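Putative immunoglobulin A1 protease (Bacteroides ovatus, PDB 3N6Z) is of unproven function but may be a hydrolase that cleaves immunoglobulin A1, built largely of stacked parallel beta strands. Local coordinates at residues Val64-Gly68 with Met69-Phe73; Lys159-Gly162 with Asn163-Gly166; Ser320-Gly324 with Thr325-Gly329; Val330-Ser333 with Ala334-Gly338. All coordinates share one frame; numbering follows the deposited sequence. Where two conformers were deposited one is given.

Interaction 1. Residues Val64-Gly68 with Met69-Phe73; sequences VLKSG and MKVYF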
# COMPACT_ATOMS: atom_id res chain seq x y z
N VAL A 64 19.10 -13.12 -4.26
CA VAL A 64 19.16 -13.19 -5.73
C VAL A 64 18.78 -11.88 -6.43
O VAL A 64 18.71 -11.80 -7.66
CB VAL A 64 18.29 -14.37 -6.27
CG1 VAL A 64 18.86 -15.71 -5.83
CG2 VAL A 64 16.81 -14.17 -5.92
N LEU A 65 18.59 -10.81 -5.65
CA LEU A 65 18.42 -9.46 -6.20
C LEU A 65 19.70 -9.02 -6.94
O LEU A 65 20.81 -9.46 -6.60
CB LEU A 65 18.06 -8.48 -5.11
CG LEU A 65 16.73 -8.74 -4.39
CD1 LEU A 65 16.56 -7.75 -3.22
CD2 LEU A 65 15.50 -8.69 -5.37
N LYS A 66 19.54 -8.19 -7.95
CA LYS A 66 20.65 -7.72 -8.80
C LYS A 66 20.58 -6.21 -8.97
O LYS A 66 19.56 -5.65 -9.38
CB LYS A 66 20.62 -8.41 -10.16
CG LYS A 66 20.85 -9.91 -10.11
CD LYS A 66 20.66 -10.62 -11.45
CE LYS A 66 21.76 -10.30 -12.41
NZ LYS A 66 21.56 -11.11 -13.69
N SER A 67 21.66 -5.53 -8.61
CA SER A 67 21.74 -4.08 -8.70
C SER A 67 21.65 -3.54 -10.15
O SER A 67 21.22 -2.42 -10.37
CB SER A 67 23.04 -3.59 -8.04
OG SER A 67 24.20 -4.03 -8.72
N GLY A 68 22.05 -4.37 -11.10
CA GLY A 68 22.06 -3.99 -12.52
C GLY A 68 20.82 -4.27 -13.36
O GLY A 68 20.73 -3.77 -14.49
N MSE A 69 19.90 -5.08 -12.86
CA MSE A 69 18.66 -5.40 -13.61
C MSE A 69 17.53 -5.84 -12.68
O MSE A 69 17.79 -6.39 -11.60
CB MSE A 69 18.90 -6.48 -14.64
CG MSE A 69 19.92 -7.52 -14.29
SE MSE A 69 19.79 -8.84 -15.68
CE MSE A 69 21.61 -8.75 -16.33
N LYS A 70 16.29 -5.67 -13.16
CA LYS A 70 15.08 -6.13 -12.50
C LYS A 70 15.06 -7.64 -12.42
O LYS A 70 15.41 -8.31 -13.38
CB LYS A 70 13.87 -5.62 -13.28
CG LYS A 70 12.54 -5.94 -12.64
CD LYS A 70 11.43 -5.08 -13.13
CE LYS A 70 11.14 -5.40 -14.56
NZ LYS A 70 10.05 -4.49 -15.11
N VAL A 71 14.68 -8.15 -11.25
CA VAL A 71 14.58 -9.59 -11.02
C VAL A 71 13.10 -9.94 -10.77
O VAL A 71 12.36 -9.21 -10.10
CB VAL A 71 15.51 -10.04 -9.85
CG1 VAL A 71 15.32 -11.54 -9.53
CG2 VAL A 71 16.96 -9.73 -10.21
N TYR A 72 12.68 -11.05 -11.38
CA TYR A 72 11.29 -11.50 -11.45
C TYR A 72 11.06 -12.67 -10.49
O TYR A 72 11.82 -13.66 -10.50
CB TYR A 72 10.92 -11.97 -12.86
CG TYR A 72 10.87 -10.86 -13.90
CD1 TYR A 72 12.03 -10.20 -14.33
CD2 TYR A 72 9.66 -10.48 -14.44
CE1 TYR A 72 11.97 -9.21 -15.29
CE2 TYR A 72 9.60 -9.49 -15.40
CZ TYR A 72 10.73 -8.83 -15.80
OH TYR A 72 10.64 -7.84 -16.79
N PHE A 73 9.97 -12.57 -9.75
CA PHE A 73 9.54 -13.55 -8.77
C PHE A 73 8.05 -13.83 -8.97
O PHE A 73 7.26 -12.93 -9.31
CB PHE A 73 9.72 -13.05 -7.35
CG PHE A 73 11.12 -12.68 -6.98
CD1 PHE A 73 11.59 -11.39 -7.17
CD2 PHE A 73 11.99 -13.62 -6.44
CE1 PHE A 73 12.86 -11.02 -6.80
CE2 PHE A 73 13.27 -13.25 -6.06
CZ PHE A 73 13.71 -11.96 -6.25
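Val71 and Phe73 turn back on Val64, Leu65 and Lys66 where the chain reverses between helix 61-64 and strand 71-75, an early parallel strand of a beta-solenoid-like stack. The two halves of this turn run 150° apart, and no hydrogen bond joins them; the contact is made by side chains. Selenomethionine Met69 comes first. In the conformer given, its chain lies alongside that of Lys66, both pointing the same way and both at the surface. Val71 follows, its CB directed at the other arm. With CG1 anti to the backbone N (chi1 175°), CG2 is left on the side facing the turn, where it sits 3.7 Å from Val64 O and 3.9 Å from Lys66 CB; the lysine chain crosses it at about a right angle. Backbone bonds of Val71 to Glu99 and Asp101 fix this strand against strand 100-105, while Tyr50 of strand 50-52 touches its side chain. Phe73 closes the walk from a buried position, flanked by Ile52 on one neighbouring strand and by Ile100 and Phe102 on the other. Its ring is met at the edge, near its own plane, by two methyl groups: Leu65 CD2 lies 3.8 Å from Phe73 CE1, and Val64 CG2 lies 3.7 Å from Phe73 CE2.

Interaction 2. Residues Lys159-Gly162 with Asn163-Gly166; sequences KGNG and NKTG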
# COMPACT_ATOMS: atom_id res chain seq x y z
N LYS A 159 13.26 10.66 -10.70
CA LYS A 159 14.45 10.06 -11.24
C LYS A 159 14.46 10.25 -12.76
O LYS A 159 13.47 10.62 -13.39
CB LYS A 159 14.56 8.60 -10.80
CG LYS A 159 14.52 8.40 -9.27
CD LYS A 159 15.59 9.24 -8.54
CE LYS A 159 15.72 8.91 -7.08
NZ LYS A 159 16.89 9.65 -6.47
N GLY A 160 15.62 10.00 -13.34
CA GLY A 160 15.79 10.16 -14.78
C GLY A 160 15.39 8.92 -15.55
O GLY A 160 15.35 8.94 -16.76
N ASN A 161 15.12 7.83 -14.84
CA ASN A 161 14.92 6.53 -15.44
C ASN A 161 13.58 6.00 -14.94
O ASN A 161 13.41 5.72 -13.74
CB ASN A 161 16.07 5.65 -14.97
CG ASN A 161 15.91 4.20 -15.29
OD1 ASN A 161 15.00 3.76 -16.04
ND2 ASN A 161 16.85 3.41 -14.75
N GLY A 162 12.65 5.81 -15.86
CA GLY A 162 11.30 5.35 -15.56
C GLY A 162 11.22 4.00 -14.90
O GLY A 162 10.20 3.64 -14.29
N ASN A 163 12.32 3.23 -14.97
CA ASN A 163 12.39 1.96 -14.26
C ASN A 163 12.39 2.12 -12.74
O ASN A 163 12.23 1.14 -12.02
CB ASN A 163 13.60 1.15 -14.71
CG ASN A 163 13.49 0.66 -16.14
OD1 ASN A 163 12.39 0.56 -16.72
ND2 ASN A 163 14.64 0.29 -16.70
N LYS A 164 12.51 3.37 -12.25
CA LYS A 164 12.44 3.65 -10.81
C LYS A 164 11.04 4.02 -10.32
O LYS A 164 10.84 4.20 -9.10
CB LYS A 164 13.47 4.75 -10.47
CG LYS A 164 14.91 4.37 -10.89
CD LYS A 164 15.36 2.98 -10.45
CE LYS A 164 16.80 2.69 -10.69
NZ LYS A 164 17.17 1.25 -10.37
N THR A 165 10.05 4.08 -11.22
CA THR A 165 8.65 4.18 -10.80
C THR A 165 8.19 2.81 -10.28
O THR A 165 8.85 1.79 -10.51
CB THR A 165 7.72 4.63 -11.99
OG1 THR A 165 7.83 3.65 -13.05
CG2 THR A 165 8.12 6.02 -12.52
N GLY A 166 7.08 2.79 -9.58
CA GLY A 166 6.54 1.55 -9.02
C GLY A 166 5.04 1.49 -9.05
O GLY A 166 4.38 2.51 -8.90
O HOH W 1 16.93 0.60 -14.79
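Asn161 reaches over Asn163 with its side-chain carbonyl and sets up an Asx turn at the start of a short 3-10 turn. Its CG stands anti to the backbone N (chi1 170°), which swings OD1 forward to accept from Asn163 N at 2.9 Å; the donor lies above the carbonyl plane. Asn161 O accepts from Lys164 N, also at 2.9 Å. The amides of Asn161 and Asn163 are turned 63° apart, yet one water accepts from ND2 of each, while Asn163 OD1 is taken by Gln197. The Lys164 chain bends at chi2 (-49°) on its course to NZ, which forms a salt bridge with Glu99. With an alanine here instead of Asn161, Asn163 N would probably lose its side-chain acceptor and the water one of its donors, making the turn less firmly set. At the far end Thr165 grips Gly162 O twice: Thr165 OG1 donates to Gly162 O at 2.7 Å, nearly along the C=O axis, and Thr165 N at 3.1 Å from above the carbonyl plane. OG1 also bonds to Arg167, and Gly162 N to Asp195. The chemistry implies a turn held by successive i to i+3 bonds with a side-chain acceptor at its start, leading the chain from its surface loop into strand 166-169.

Interaction 3. Residues Ser320-Gly324 with Thr325-Gly329; sequences SSATG and TTFHG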
# COMPACT_ATOMS: atom_id res chain seq x y z
N SER A 320 -17.04 16.92 -4.55
CA SER A 320 -16.38 16.15 -5.61
C SER A 320 -15.03 16.74 -6.05
O SER A 320 -14.31 16.13 -6.85
CB SER A 320 -17.30 15.97 -6.81
OG SER A 320 -17.65 17.24 -7.33
N SER A 321 -14.71 17.93 -5.51
CA SER A 321 -13.38 18.50 -5.63
C SER A 321 -13.05 19.11 -4.28
O SER A 321 -13.94 19.26 -3.42
CB SER A 321 -13.31 19.54 -6.75
OG SER A 321 -14.27 20.55 -6.53
N ALA A 322 -11.77 19.38 -4.08
CA ALA A 322 -11.28 19.98 -2.85
C ALA A 322 -10.83 21.41 -3.13
O ALA A 322 -10.04 21.67 -4.05
CB ALA A 322 -10.10 19.21 -2.27
N THR A 323 -11.33 22.30 -2.28
CA THR A 323 -10.91 23.70 -2.32
C THR A 323 -9.89 24.04 -1.23
O THR A 323 -9.18 25.07 -1.34
CB THR A 323 -12.13 24.63 -2.26
OG1 THR A 323 -12.94 24.25 -1.14
CG2 THR A 323 -12.93 24.48 -3.57
N GLY A 324 -9.77 23.19 -0.21
CA GLY A 324 -8.89 23.43 0.92
C GLY A 324 -8.10 22.22 1.33
O GLY A 324 -7.71 21.41 0.47
N THR A 325 -7.90 22.06 2.64
CA THR A 325 -6.97 21.09 3.19
C THR A 325 -7.42 19.64 2.99
O THR A 325 -6.62 18.74 2.71
CB THR A 325 -6.77 21.42 4.69
OG1 THR A 325 -6.15 22.71 4.76
CG2 THR A 325 -5.91 20.37 5.41
N THR A 326 -8.72 19.41 3.20
CA THR A 326 -9.27 18.08 3.16
C THR A 326 -10.16 17.87 1.96
O THR A 326 -10.67 18.82 1.35
CB THR A 326 -10.08 17.76 4.46
OG1 THR A 326 -11.24 18.60 4.57
CG2 THR A 326 -9.23 17.88 5.73
N PHE A 327 -10.33 16.60 1.59
CA PHE A 327 -11.31 16.22 0.57
C PHE A 327 -12.14 15.08 1.13
O PHE A 327 -11.57 14.06 1.53
CB PHE A 327 -10.61 15.81 -0.73
CG PHE A 327 -11.58 15.30 -1.79
CD1 PHE A 327 -12.70 16.05 -2.15
CD2 PHE A 327 -11.37 14.08 -2.41
CE1 PHE A 327 -13.57 15.58 -3.13
CE2 PHE A 327 -12.24 13.61 -3.36
CZ PHE A 327 -13.34 14.34 -3.71
N HIS A 328 -13.47 15.24 1.07
CA HIS A 328 -14.38 14.28 1.71
C HIS A 328 -15.12 13.36 0.74
O HIS A 328 -15.73 12.40 1.19
CB HIS A 328 -15.42 15.02 2.53
CG HIS A 328 -14.86 15.72 3.72
ND1 HIS A 328 -13.98 15.13 4.61
CD2 HIS A 328 -15.08 16.98 4.18
CE1 HIS A 328 -13.70 16.00 5.57
NE2 HIS A 328 -14.38 17.12 5.34
N GLY A 329 -15.10 13.65 -0.57
CA GLY A 329 -15.90 12.82 -1.46
C GLY A 329 -17.40 12.88 -1.13
O GLY A 329 -17.85 13.79 -0.46
O HOH W 2 -11.16 21.54 1.45
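Ser320 and Ser321 pass their backbone beside the ring of Phe327, in a hairpin-like loop whose arms run nearly antiparallel, 169° apart, before strand 330-332. No direct hydrogen bond links the arms. Ser320 C comes within 3.5 Å of Phe327 CE1, and its N lies at the ring edge, in plane. Ser321 follows with its N also 3.5 Å from Phe327 CE1, approaching obliquely. Ala322 then points its methyl across the loop, CB 3.8 Å from Phe327 CB and 3.7 Å from Thr326 O. At Gly324 a water bridges the arms: Thr326 O accepts from it at 2.8 Å, and Gly324 N donates to it in a weak bond. Phe327 reaches the first arm because its CG is anti to the backbone N (chi1 176°); Gly329 N lies over one ring face, and the ring stacks with Tyr296. Replacing Phe327 by an alanine would probably open a gap beside the backbone of Ser320 and Ser321 and leave Tyr296 without its stacking partner. The contact thus relies on van der Waals packing of a buried ring against peptide groups, with water making the polar link at the turn.

Interaction 4. Residues Val330-Ser333 with Ala334-Gly338; sequences VAKS and AEELG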
# COMPACT_ATOMS: atom_id res chain seq x y z
N VAL A 330 -18.14 11.91 -1.66
CA VAL A 330 -19.59 11.86 -1.56
C VAL A 330 -20.04 10.64 -0.76
O VAL A 330 -19.62 9.52 -1.06
CB VAL A 330 -20.21 11.83 -2.97
CG1 VAL A 330 -21.74 11.58 -2.91
CG2 VAL A 330 -19.86 13.14 -3.74
N ALA A 331 -20.90 10.84 0.22
CA ALA A 331 -21.38 9.75 1.03
C ALA A 331 -22.27 8.76 0.26
O ALA A 331 -23.10 9.17 -0.57
CB ALA A 331 -22.10 10.27 2.27
N LYS A 332 -22.12 7.49 0.58
CA LYS A 332 -22.92 6.40 0.06
C LYS A 332 -23.27 5.40 1.18
O LYS A 332 -22.52 5.26 2.15
CB LYS A 332 -22.18 5.65 -1.05
CG LYS A 332 -21.92 6.50 -2.31
CD LYS A 332 -23.24 6.68 -3.07
CE LYS A 332 -23.24 7.83 -4.06
NZ LYS A 332 -24.52 7.84 -4.82
N SER A 333 -24.36 4.67 1.00
CA SER A 333 -24.71 3.58 1.90
C SER A 333 -23.77 2.40 1.67
O SER A 333 -23.18 2.28 0.61
CB SER A 333 -26.16 3.11 1.71
OG SER A 333 -26.32 2.50 0.45
N ALA A 334 -23.76 1.48 2.62
CA ALA A 334 -23.00 0.23 2.47
C ALA A 334 -23.45 -0.52 1.21
O ALA A 334 -22.62 -1.06 0.49
CB ALA A 334 -23.14 -0.67 3.74
N GLU A 335 -24.77 -0.60 0.98
CA GLU A 335 -25.29 -1.33 -0.16
C GLU A 335 -24.85 -0.68 -1.47
O GLU A 335 -24.39 -1.35 -2.40
CB GLU A 335 -26.82 -1.44 -0.13
CG GLU A 335 -27.40 -2.27 -1.28
CD GLU A 335 -28.94 -2.19 -1.40
OE1 GLU A 335 -29.61 -1.67 -0.47
OE2 GLU A 335 -29.47 -2.64 -2.44
N GLU A 336 -24.95 0.65 -1.52
CA GLU A 336 -24.48 1.39 -2.69
C GLU A 336 -22.99 1.17 -2.94
O GLU A 336 -22.58 0.99 -4.09
CB GLU A 336 -24.79 2.87 -2.57
CG GLU A 336 -26.31 3.13 -2.65
CD GLU A 336 -26.79 4.45 -2.05
OE1 GLU A 336 -25.98 5.22 -1.45
OE2 GLU A 336 -28.01 4.72 -2.16
N LEU A 337 -22.20 1.26 -1.89
CA LEU A 337 -20.73 1.07 -2.04
C LEU A 337 -20.37 -0.30 -2.53
O LEU A 337 -19.48 -0.45 -3.35
CB LEU A 337 -20.01 1.31 -0.74
CG LEU A 337 -19.70 2.70 -0.34
CD1 LEU A 337 -18.90 2.70 0.96
CD2 LEU A 337 -18.94 3.49 -1.46
N GLY A 338 -21.08 -1.32 -2.06
CA GLY A 338 -20.84 -2.68 -2.56
C GLY A 338 -21.03 -2.76 -4.06
O GLY A 338 -20.21 -3.37 -4.74
O HOH W 3 -26.53 7.88 -2.71
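Ser333 and Glu336 form a capping box at the N-terminus of helix 334-344, where strand 330-332 gives way to the helix. Ser333 is the N-cap residue; its OG accepts from Glu336 N at 3.0 Å. The bond is returned by the glutamate, whose OE1 accepts from Ser333 N at 3.0 Å in an almost straight line (173°), the donor standing above the carboxylate plane. Two N-H groups at the junction are thus satisfied by side chains. Ser333 holds OG between its backbone N and carbonyl carbon (chi1 67°), a setting that brings the oxygen over the first turn of the helix. Ser333 O begins the regular helical bonding, accepting from Leu337 N at 2.9 Å.

Lys332 supplies the next layer. Its chain crosses that of Glu336 at about a right angle, CD 3.5 Å from Glu336 OE1. The charged ends stay beyond salt-bridge range, and a water accepts from Lys332 NZ at 2.9 Å while donating to Glu336 OE1; the nearby positive charge would probably help stabilise the carboxylate. Lys332 CB also rests 3.9 Å from Leu337 CD2, a small apolar contact at the junction.

Farther out, Leu337 packs on Trp271 and on Tyr300 and Cys302 of strand 299-302. Backbone bonds of Val330 and Lys332 pair strand 330-332 with strand 299-302 as the last strand of its parallel sheet, and the axes of strand 330-332 and helix segment 334-338 stand 103° apart.

The four contacts are local turns spread along one elongated chain, in sequence order. Interactions 1 and 2 lie on the same side of the chain's centre, their centres 15 Å apart and nearest atoms about 5 Å apart; Glu99 connects their surroundings, bonding through its backbone to Val71 and through its carboxylate to Lys164. Interactions 3 and 4 adjoin in sequence, with centres 18 Å apart, and carry the chain from a surface loop through the last strand of a parallel sheet into a helix. Interactions 1 and 4 lie on opposite sides of the chain's centre, 42 Å between centres. A glycerol, probably from crystallisation, sits about 5 Å from the Lys159 side chain.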